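Local coordinates for Lin1840 protein (Listeria innocua serovar 6a, PDB 4ZOC) that probably hydrolyses terminal, non-reducing beta-D-glucosyl residues with release of glucose, as a glycoside hydrolase family 3 beta-glucosidase involved in beta-1,2-glucan metabolism, at residues A[644-649]-A[699-704]; A[612-617]-A[713-718]. The protein carries 2 engineered substitutions. One frame throughout, in Å; residues are numbered along the deposited sequence. Where two conformers were deposited one is given.

Both contacts belong to the C-terminal fibronectin type III-like domain of this family 3 glycoside hydrolase, and their centres lie about 9 Å apart. They share one mixed sheet, in which the strands run side by side in the order 617-620, 712-720, 699-706, 638-648, 659-668. Contact 2 joins the first two of these and contact 1 the third and fourth; strands 699-706 and 712-720, consecutive in the chain, make the seam between the contacts. Along the sequence 612-617 comes first, then both halves of contact 1, then 713-718. The last strand, 712-720, thus lies between 617-620 and 699-706. Magnesium sits at the Asp648 end of contact 1, about 8 Å from the Glu718 side chain of contact 2.

Contact 1. Residues A[644-649]-A[699-704]; sequences VYLQDV and GLHRVF. With MG (magnesium ion), chain D.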
loop_
_atom_site.group_PDB
_atom_site.type_symbol
_atom_site.label_atom_id
_atom_site.label_comp_id
_atom_site.label_asym_id
_atom_site.label_seq_id
_atom_site.Cartn_x
_atom_site.Cartn_y
_atom_site.Cartn_z
ATOM N N VAL A 644 -14.500 -22.664 -7.756
ATOM C CA VAL A 644 -14.734 -22.176 -9.134
ATOM C C VAL A 644 -14.422 -20.697 -9.196
ATOM O O VAL A 644 -14.998 -19.888 -8.450
ATOM C CB VAL A 644 -16.169 -22.447 -9.594
ATOM C CG1 VAL A 644 -16.365 -21.976 -11.014
ATOM C CG2 VAL A 644 -16.530 -23.908 -9.399
ATOM N N TYR A 645 -13.544 -20.362 -10.158
ATOM C CA TYR A 645 -13.136 -19.022 -10.440
ATOM C C TYR A 645 -13.548 -18.562 -11.842
ATOM O O TYR A 645 -13.648 -19.354 -12.815
ATOM C CB TYR A 645 -11.613 -18.920 -10.277
ATOM C CG TYR A 645 -11.047 -19.287 -8.931
ATOM C CD1 TYR A 645 -10.765 -20.594 -8.628
ATOM C CD2 TYR A 645 -10.684 -18.307 -8.031
ATOM C CE1 TYR A 645 -10.206 -20.963 -7.408
ATOM C CE2 TYR A 645 -10.187 -18.635 -6.764
ATOM C CZ TYR A 645 -9.941 -19.942 -6.473
ATOM O OH TYR A 645 -9.424 -20.305 -5.280
ATOM N N LEU A 646 -13.845 -17.305 -11.936
ATOM C CA LEU A 646 -14.081 -16.655 -13.191
ATOM C C LEU A 646 -13.034 -15.507 -13.496
ATOM O O LEU A 646 -12.580 -14.755 -12.577
ATOM C CB LEU A 646 -15.448 -16.063 -13.140
ATOM C CG LEU A 646 -16.300 -16.076 -14.393
ATOM C CD1 LEU A 646 -16.384 -17.522 -14.965
ATOM C CD2 LEU A 646 -17.641 -15.504 -13.966
ATOM N N GLN A 647 -12.625 -15.409 -14.761
ATOM C CA GLN A 647 -11.879 -14.349 -15.277
ATOM C C GLN A 647 -12.599 -13.658 -16.457
ATOM O O GLN A 647 -13.059 -14.333 -17.376
ATOM C CB GLN A 647 -10.525 -14.807 -15.764
ATOM C CG GLN A 647 -9.669 -13.681 -16.352
ATOM C CD GLN A 647 -8.349 -14.152 -16.955
ATOM O OE1 GLN A 647 -8.158 -15.318 -17.263
ATOM N NE2 GLN A 647 -7.404 -13.222 -17.084
ATOM N N ASP A 648 -12.650 -12.319 -16.432
ATOM C CA ASP A 648 -13.069 -11.475 -17.521
ATOM C C ASP A 648 -11.813 -11.064 -18.301
ATOM O O ASP A 648 -11.057 -10.224 -17.836
ATOM C CB ASP A 648 -13.849 -10.288 -16.973
ATOM C CG ASP A 648 -14.592 -9.503 -18.023
ATOM O OD1 ASP A 648 -14.392 -9.717 -19.259
ATOM O OD2 ASP A 648 -15.387 -8.631 -17.580
ATOM N N VAL A 649 -11.621 -11.624 -19.482
ATOM C CA VAL A 649 -10.324 -11.550 -20.158
ATOM C C VAL A 649 -9.994 -10.131 -20.688
ATOM O O VAL A 649 -8.851 -9.631 -20.569
ATOM C CB VAL A 649 -10.255 -12.603 -21.269
ATOM C CG1 VAL A 649 -9.005 -12.457 -22.005
ATOM C CG2 VAL A 649 -10.339 -14.018 -20.706
ATOM N N GLY A 699 -18.254 -10.643 -24.096
ATOM C CA GLY A 699 -16.878 -11.003 -24.373
ATOM C C GLY A 699 -16.529 -12.348 -23.756
ATOM O O GLY A 699 -17.392 -13.056 -23.277
ATOM N N LEU A 700 -15.224 -12.652 -23.806
ATOM C CA LEU A 700 -14.638 -13.861 -23.403
ATOM C C LEU A 700 -14.405 -13.901 -21.892
ATOM O O LEU A 700 -13.814 -12.945 -21.319
ATOM C CB LEU A 700 -13.260 -14.010 -24.061
ATOM C CG LEU A 700 -12.557 -15.393 -23.826
ATOM C CD1 LEU A 700 -13.324 -16.653 -24.276
ATOM C CD2 LEU A 700 -11.156 -15.389 -24.487
ATOM N N HIS A 701 -14.774 -15.023 -21.275
ATOM C CA HIS A 701 -14.469 -15.292 -19.847
ATOM C C HIS A 701 -13.814 -16.641 -19.773
ATOM O O HIS A 701 -14.081 -17.508 -20.631
ATOM C CB HIS A 701 -15.728 -15.307 -18.996
ATOM C CG HIS A 701 -16.347 -13.949 -18.830
ATOM N ND1 HIS A 701 -16.283 -13.235 -17.670
ATOM C CD2 HIS A 701 -17.008 -13.164 -19.722
ATOM C CE1 HIS A 701 -16.835 -12.050 -17.854
ATOM N NE2 HIS A 701 -17.335 -12.008 -19.079
ATOM N N ARG A 702 -12.955 -16.837 -18.799
ATOM C CA ARG A 702 -12.421 -18.134 -18.448
ATOM C C ARG A 702 -12.991 -18.608 -17.156
ATOM O O ARG A 702 -13.188 -17.850 -16.252
ATOM C CB ARG A 702 -10.898 -18.098 -18.330
ATOM C CG ARG A 702 -10.231 -17.752 -19.652
ATOM C CD ARG A 702 -8.745 -17.871 -19.501
ATOM N NE ARG A 702 -8.166 -17.412 -20.738
ATOM C CZ ARG A 702 -7.411 -16.323 -20.910
ATOM N NH1 ARG A 702 -7.085 -15.508 -19.909
ATOM N NH2 ARG A 702 -6.976 -16.032 -22.119
ATOM N N VAL A 703 -13.182 -19.902 -17.067
ATOM C CA VAL A 703 -13.805 -20.598 -15.966
ATOM C C VAL A 703 -12.767 -21.605 -15.490
ATOM O O VAL A 703 -12.248 -22.404 -16.287
ATOM C CB VAL A 703 -15.118 -21.367 -16.402
ATOM C CG1 VAL A 703 -15.762 -22.009 -15.168
ATOM C CG2 VAL A 703 -16.151 -20.411 -17.000
ATOM N N PHE A 704 -12.402 -21.522 -14.207
ATOM C CA PHE A 704 -11.384 -22.354 -13.612
ATOM C C PHE A 704 -12.014 -23.203 -12.542
ATOM O O PHE A 704 -12.671 -22.693 -11.583
ATOM C CB PHE A 704 -10.254 -21.533 -12.957
ATOM C CG PHE A 704 -9.666 -20.455 -13.839
ATOM C CD1 PHE A 704 -10.293 -19.211 -13.968
ATOM C CD2 PHE A 704 -8.456 -20.679 -14.486
ATOM C CE1 PHE A 704 -9.728 -18.228 -14.731
ATOM C CE2 PHE A 704 -7.885 -19.691 -15.254
ATOM C CZ PHE A 704 -8.525 -18.456 -15.393
HETATM MG MG MG D . -15.045 -8.872 -20.946
HETATM O O HOH W 1 -5.462 -13.048 -19.842
HETATM O O HOH W 2 -15.985 -7.332 -19.852
HETATM O O HOH W 3 -13.997 -10.393 -21.936
HETATM O O HOH W 4 -16.805 -9.861 -20.991
HETATM O O HOH W 5 -15.519 -7.899 -22.799
#
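Strands 638-648 and 699-706 are neighbours in the sheet of the fibronectin type III-like domain; residues 644-648 and 699-704 run antiparallel, their directions 157° apart. Tyr645 with Phe704 and Gln647 with Arg702 are hydrogen-bonded pairs, each joined by two backbone N-H...O bonds lying in the carbonyl planes; Leu646 with Val703 and Asp648 with His701 are the non-hydrogen-bonded pairs between and beyond them. Past the last pair, Val649 N donates one more hydrogen bond to Leu700 O, at 3.2 Å.

On the sheet face of Tyr645, Gln647, Arg702 and Phe704, the Gln647 side chain is the central one. Its CB meets the edge of the Phe704 ring, 3.7 Å from CE1. CG stands anti to the backbone N (chi1 179°), and the extended chain runs beside Arg702, both pointing the same way. At the tip OE1 accepts a hydrogen bond from Arg702 NH1 at 2.9 Å; OE1 lies in the guanidinium plane, but NH1 stands above the plane of the amide carbonyl, off its lone pairs. NE2 reaches water 1 only weakly, whereas Arg702 NH1 donates firmly to that water. Val649 CG2 sits over the centre of one guanidinium face, 3.7 Å from CZ.

The opposite face carries Leu646 CD1 against Val703 CG2 at 3.5 Å. Farther along, the Asp648 and His701 side chains cross obliquely, yet carboxylate and ring are only 25° from parallel; OD1 lies over one ring face, and Asp648 CG is 3.4 Å from His701 CE1. Phe685 meets this ring edge-to-face. Asp648 OD1 binds magnesium at 2.0 Å, and four waters and Thr650 O complete the six-coordinate site. One metal-bound water also ties the ion to the other strand, near its start: water 3 donates to Leu700 O at 2.6 Å.

Contact 2. Residues A[612-617]-A[713-718]; sequences SSLPKE and DVFEVE
A short parallel pairing at the edge of the fibronectin type III-like sheet begins here, where the loop leading into strand 617-620 settles beside the C-terminal strand 712-720. Glu617 and Glu718 form the parallel bridge. Glu718 N donates to Lys616 O at 2.9 Å, almost straight at the hydrogen (178°) though above the carbonyl plane, and Glu617 CA makes a CA-H...O contact with Glu718 O.

Before the bridge the two chains diverge, and water 6 spans them by donating to both Pro615 O and Glu716 O. The Lys616 side chain starts away from the strand but bends at chi2, chi3 and chi4, which brings NZ back to Glu716 O in a weak 3.2 Å bond. Glu716 OE1, 4.7 Å from Lys616 NZ, is not in contact but may add a diffuse attraction, while OE2 has a long, weak ion pair with Arg702 NE. The Glu718 chain bends at chi2, and its OE1 forms a salt bridge with Arg284 of the second subunit, joining strand 712-720 to that chain.

Val717 CG2 lies against Pro615 O. Farthest from the bridge, Leu614 crosses Phe715 at about a right angle, its CD1 3.7 Å from Phe715 CD2.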
loop_
_atom_site.group_PDB
_atom_site.type_symbol
_atom_site.label_atom_id
_atom_site.label_comp_id
_atom_site.label_asym_id
_atom_site.label_seq_id
_atom_site.Cartn_x
_atom_site.Cartn_y
_atom_site.Cartn_z
ATOM N N SER A 612 -18.049 -31.500 -16.124
ATOM C CA SER A 612 -18.927 -31.874 -17.240
ATOM C C SER A 612 -18.822 -30.807 -18.329
ATOM O O SER A 612 -18.461 -29.656 -18.061
ATOM C CB SER A 612 -20.347 -32.009 -16.753
ATOM O OG SER A 612 -20.424 -32.988 -15.746
ATOM N N SER A 613 -19.105 -31.222 -19.573
ATOM C CA SER A 613 -19.024 -30.356 -20.725
ATOM C C SER A 613 -19.779 -29.043 -20.493
ATOM O O SER A 613 -20.874 -29.056 -19.975
ATOM C CB SER A 613 -19.628 -31.115 -21.953
ATOM O OG SER A 613 -19.036 -30.674 -23.150
ATOM N N LEU A 614 -19.149 -27.920 -20.863
ATOM C CA LEU A 614 -19.692 -26.601 -20.638
ATOM C C LEU A 614 -20.058 -25.996 -21.963
ATOM O O LEU A 614 -19.363 -26.264 -22.922
ATOM C CB LEU A 614 -18.651 -25.671 -19.961
ATOM C CG LEU A 614 -18.308 -25.943 -18.500
ATOM C CD1 LEU A 614 -17.031 -25.202 -18.073
ATOM C CD2 LEU A 614 -19.470 -25.551 -17.608
ATOM N N PRO A 615 -21.095 -25.122 -21.984
ATOM C CA PRO A 615 -21.323 -24.342 -23.219
ATOM C C PRO A 615 -20.128 -23.506 -23.643
ATOM O O PRO A 615 -19.358 -23.009 -22.809
ATOM C CB PRO A 615 -22.494 -23.397 -22.872
ATOM C CG PRO A 615 -22.649 -23.465 -21.369
ATOM C CD PRO A 615 -22.007 -24.763 -20.895
ATOM N N LYS A 616 -20.015 -23.320 -24.940
ATOM C CA LYS A 616 -18.990 -22.506 -25.518
ATOM C C LYS A 616 -19.478 -21.038 -25.544
ATOM O O LYS A 616 -18.668 -20.137 -25.604
ATOM C CB LYS A 616 -18.646 -22.999 -26.937
ATOM C CG LYS A 616 -17.276 -23.612 -27.062
ATOM C CD LYS A 616 -16.209 -22.527 -27.406
ATOM C CE LYS A 616 -16.336 -21.190 -26.631
ATOM N NZ LYS A 616 -15.046 -20.662 -26.132
ATOM N N GLU A 617 -20.798 -20.829 -25.477
ATOM C CA GLU A 617 -21.413 -19.494 -25.537
ATOM C C GLU A 617 -22.494 -19.395 -24.485
ATOM O O GLU A 617 -23.010 -20.410 -24.069
ATOM C CB GLU A 617 -22.014 -19.269 -26.930
ATOM C CG GLU A 617 -20.907 -19.238 -27.960
ATOM C CD GLU A 617 -21.356 -18.837 -29.324
ATOM O OE1 GLU A 617 -20.781 -17.865 -29.817
ATOM O OE2 GLU A 617 -22.306 -19.444 -29.868
ATOM N N ASP A 713 -8.373 -26.621 -13.720
ATOM C CA ASP A 713 -8.548 -26.814 -15.137
ATOM C C ASP A 713 -9.255 -25.562 -15.655
ATOM O O ASP A 713 -10.076 -24.987 -14.943
ATOM C CB ASP A 713 -9.457 -27.964 -15.390
ATOM C CG ASP A 713 -8.839 -29.327 -15.088
ATOM O OD1 ASP A 713 -7.644 -29.525 -15.124
ATOM O OD2 ASP A 713 -9.641 -30.277 -14.953
ATOM N N VAL A 714 -9.003 -25.181 -16.896
ATOM C CA VAL A 714 -9.508 -23.922 -17.433
ATOM C C VAL A 714 -10.405 -24.170 -18.683
ATOM O O VAL A 714 -10.048 -24.961 -19.565
ATOM C CB VAL A 714 -8.362 -22.925 -17.739
ATOM C CG1 VAL A 714 -7.446 -23.469 -18.813
ATOM C CG2 VAL A 714 -8.883 -21.611 -18.189
ATOM N N PHE A 715 -11.530 -23.465 -18.718
ATOM C CA PHE A 715 -12.472 -23.462 -19.836
ATOM C C PHE A 715 -12.773 -22.058 -20.285
ATOM O O PHE A 715 -12.602 -21.118 -19.493
ATOM C CB PHE A 715 -13.710 -24.209 -19.384
ATOM C CG PHE A 715 -13.394 -25.525 -18.742
ATOM C CD1 PHE A 715 -12.994 -26.614 -19.531
ATOM C CD2 PHE A 715 -13.454 -25.688 -17.374
ATOM C CE1 PHE A 715 -12.632 -27.818 -18.919
ATOM C CE2 PHE A 715 -13.081 -26.861 -16.781
ATOM C CZ PHE A 715 -12.697 -27.944 -17.538
ATOM N N GLU A 716 -13.175 -21.887 -21.564
ATOM C CA GLU A 716 -13.509 -20.574 -22.120
ATOM C C GLU A 716 -14.960 -20.549 -22.536
ATOM O O GLU A 716 -15.488 -21.522 -23.125
ATOM C CB GLU A 716 -12.632 -20.210 -23.349
ATOM C CG GLU A 716 -11.204 -20.125 -22.931
ATOM C CD GLU A 716 -10.281 -19.466 -23.902
ATOM O OE1 GLU A 716 -10.615 -19.396 -25.066
ATOM O OE2 GLU A 716 -9.192 -19.037 -23.452
ATOM N N VAL A 717 -15.583 -19.391 -22.289
ATOM C CA VAL A 717 -16.983 -19.125 -22.589
ATOM C C VAL A 717 -17.079 -17.757 -23.200
ATOM O O VAL A 717 -16.583 -16.765 -22.662
ATOM C CB VAL A 717 -17.885 -19.149 -21.355
ATOM C CG1 VAL A 717 -19.301 -18.815 -21.760
ATOM C CG2 VAL A 717 -17.803 -20.491 -20.644
ATOM N N GLU A 718 -17.698 -17.692 -24.356
ATOM C CA GLU A 718 -17.921 -16.434 -24.976
ATOM C C GLU A 718 -19.366 -15.971 -24.646
ATOM O O GLU A 718 -20.330 -16.596 -25.061
ATOM C CB GLU A 718 -17.691 -16.549 -26.496
ATOM C CG GLU A 718 -17.717 -15.204 -27.192
ATOM C CD GLU A 718 -16.455 -14.358 -26.994
ATOM O OE1 GLU A 718 -16.623 -13.098 -27.019
ATOM O OE2 GLU A 718 -15.313 -14.903 -26.905
HETATM O O HOH W 6 -16.842 -23.647 -21.965
HETATM O O HOH W 7 -21.769 -15.642 -27.310
#